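Local coordinates for protein cytochrome c-550 (Paracoccus denitrificans, PDB 1COT) that carries a covalently bound heme c and probably shuttles electrons between redox partners, at residues G3-E9 with A109-F114. Residues are numbered along the deposited sequence; the frame is centred on the assembly and turned at random.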
loop_
_atom_site.group_PDB
_atom_site.type_symbol
_atom_site.label_atom_id
_atom_site.label_comp_id
_atom_site.label_asym_id
_atom_site.label_seq_id
_atom_site.Cartn_x
_atom_site.Cartn_y
_atom_site.Cartn_z
ATOM N N GLY A 3 2.673 12.170 10.614
ATOM C CA GLY A 3 2.137 10.927 11.115
ATOM C C GLY A 3 3.171 10.448 12.102
ATOM O O GLY A 3 4.351 10.793 12.048
ATOM N N ASP A 4 2.683 9.646 13.016
ATOM C CA ASP A 4 3.456 9.061 14.073
ATOM C C ASP A 4 3.628 7.571 13.788
ATOM O O ASP A 4 2.672 6.804 13.868
ATOM C CB ASP A 4 2.669 9.308 15.377
ATOM C CG ASP A 4 3.341 8.816 16.617
ATOM O OD1 ASP A 4 4.090 7.860 16.619
ATOM O OD2 ASP A 4 3.029 9.508 17.684
ATOM N N ALA A 5 4.845 7.152 13.437
ATOM C CA ALA A 5 5.106 5.753 13.126
ATOM C C ALA A 5 4.815 4.796 14.287
ATOM O O ALA A 5 4.482 3.629 14.067
ATOM C CB ALA A 5 6.509 5.558 12.582
ATOM N N ALA A 6 4.928 5.278 15.530
ATOM C CA ALA A 6 4.646 4.426 16.670
ATOM C C ALA A 6 3.163 4.077 16.709
ATOM O O ALA A 6 2.782 2.914 16.883
ATOM C CB ALA A 6 5.147 5.040 17.970
ATOM N N LYS A 7 2.329 5.089 16.484
ATOM C CA LYS A 7 0.893 4.908 16.448
ATOM C C LYS A 7 0.581 4.101 15.203
ATOM O O LYS A 7 -0.308 3.251 15.189
ATOM C CB LYS A 7 0.223 6.265 16.333
ATOM C CG LYS A 7 0.072 6.891 17.710
ATOM C CD LYS A 7 -0.731 8.173 17.694
ATOM C CE LYS A 7 -0.570 8.978 18.975
ATOM N NZ LYS A 7 -0.052 10.335 18.735
ATOM N N GLY A 8 1.354 4.368 14.156
ATOM C CA GLY A 8 1.177 3.663 12.899
ATOM C C GLY A 8 1.370 2.159 13.056
ATOM O O GLY A 8 0.685 1.364 12.414
ATOM N N GLU A 9 2.291 1.737 13.915
ATOM C CA GLU A 9 2.499 0.317 14.100
ATOM C C GLU A 9 1.250 -0.342 14.673
ATOM O O GLU A 9 0.885 -1.467 14.343
ATOM C CB GLU A 9 3.710 0.054 14.990
ATOM C CG GLU A 9 3.751 -1.429 15.383
ATOM C CD GLU A 9 5.075 -1.839 15.952
ATOM O OE1 GLU A 9 5.797 -0.821 16.358
ATOM O OE2 GLU A 9 5.445 -2.999 16.013
ATOM N N ALA A 109 -2.123 8.934 8.072
ATOM C CA ALA A 109 -0.745 9.387 8.148
ATOM C C ALA A 109 0.137 8.571 9.092
ATOM O O ALA A 109 1.320 8.381 8.831
ATOM C CB ALA A 109 -0.684 10.858 8.528
ATOM N N ASP A 110 -0.440 8.090 10.189
ATOM C CA ASP A 110 0.323 7.306 11.137
ATOM C C ASP A 110 0.722 5.982 10.529
ATOM O O ASP A 110 1.870 5.570 10.582
ATOM C CB ASP A 110 -0.533 7.012 12.365
ATOM C CG ASP A 110 -0.881 8.231 13.153
ATOM O OD1 ASP A 110 -0.059 9.234 13.015
ATOM O OD2 ASP A 110 -1.856 8.270 13.870
ATOM N N VAL A 111 -0.262 5.304 9.937
ATOM C CA VAL A 111 0.059 4.030 9.333
ATOM C C VAL A 111 1.068 4.232 8.208
ATOM O O VAL A 111 1.989 3.437 8.031
ATOM C CB VAL A 111 -1.152 3.164 8.978
ATOM C CG1 VAL A 111 -1.801 3.628 7.679
ATOM C CG2 VAL A 111 -0.732 1.707 8.857
ATOM N N VAL A 112 0.916 5.313 7.441
ATOM C CA VAL A 112 1.851 5.566 6.362
ATOM C C VAL A 112 3.252 5.830 6.907
ATOM O O VAL A 112 4.253 5.390 6.342
ATOM C CB VAL A 112 1.325 6.598 5.371
ATOM C CG1 VAL A 112 2.432 7.041 4.420
ATOM C CG2 VAL A 112 0.171 6.001 4.590
ATOM N N ALA A 113 3.324 6.539 8.029
ATOM C CA ALA A 113 4.605 6.834 8.653
ATOM C C ALA A 113 5.318 5.535 9.031
ATOM O O ALA A 113 6.532 5.397 8.909
ATOM C CB ALA A 113 4.411 7.712 9.886
ATOM N N PHE A 114 4.555 4.566 9.498
ATOM C CA PHE A 114 5.119 3.303 9.877
ATOM C C PHE A 114 5.584 2.563 8.636
ATOM O O PHE A 114 6.603 1.885 8.666
ATOM C CB PHE A 114 4.019 2.499 10.542
ATOM C CG PHE A 114 4.450 1.128 10.933
ATOM C CD1 PHE A 114 5.417 0.947 11.921
ATOM C CD2 PHE A 114 3.821 0.045 10.329
ATOM C CE1 PHE A 114 5.797 -0.337 12.323
ATOM C CE2 PHE A 114 4.181 -1.242 10.732
ATOM C CZ PHE A 114 5.159 -1.413 11.711
#
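Asp110 OD1 takes a nearly straight hydrogen bond, 2.8 Å long, from the backbone N of Asp4, which meets it on the anti side, somewhat out of the carboxylate plane. Asp4 is itself the N-cap of helix 5-11: with its CG anti to the backbone N (chi1 -178°), OD1 accepts from Lys7 N at 3.3 Å and, weakly, from Ala6 N. Its OD2 forms a long salt bridge with Lys7 NZ. The side chain of Asp110 thus holds the backbone of the capping residue, while the aliphatic chain of Lys7 crosses Asp110 at a slant, its CB and CD against OD2.

Glycines let the two backbones come together. Gly8, without a side chain, lets its CA come 3.1 Å from Asp110 O in a CA-H...O contact. Gly3 CA makes a similar contact with Ala109 O. Ala5 CB packs against Ala113 CB, 4.0 Å apart.

At the other end, one face of the Phe114 ring is covered by Glu9, whose CA stands 3.6 Å from the ring centroid and only 8° off its normal, a CH-pi contact; Glu9 CB comes within 3.4 Å of Phe114 CE1 over the same face. Replacing Phe114 by alanine removes the ring, and Glu9 would probably lose the surface on which its CA and CB rest, with a gap opening beside Ile30, which touches both side chains.

The helix segments cross at -96° with their axes 6.6 Å apart, the nearly perpendicular packing of N- and C-terminal helices characteristic of the cytochrome c fold. From helix 108-117, Val111 comes within about 4 Å of heme c and of the covalently attached Cys15 (nearest side-chain atoms), while Val112 and Ala109 pack helix 108-117 against helix 73-81.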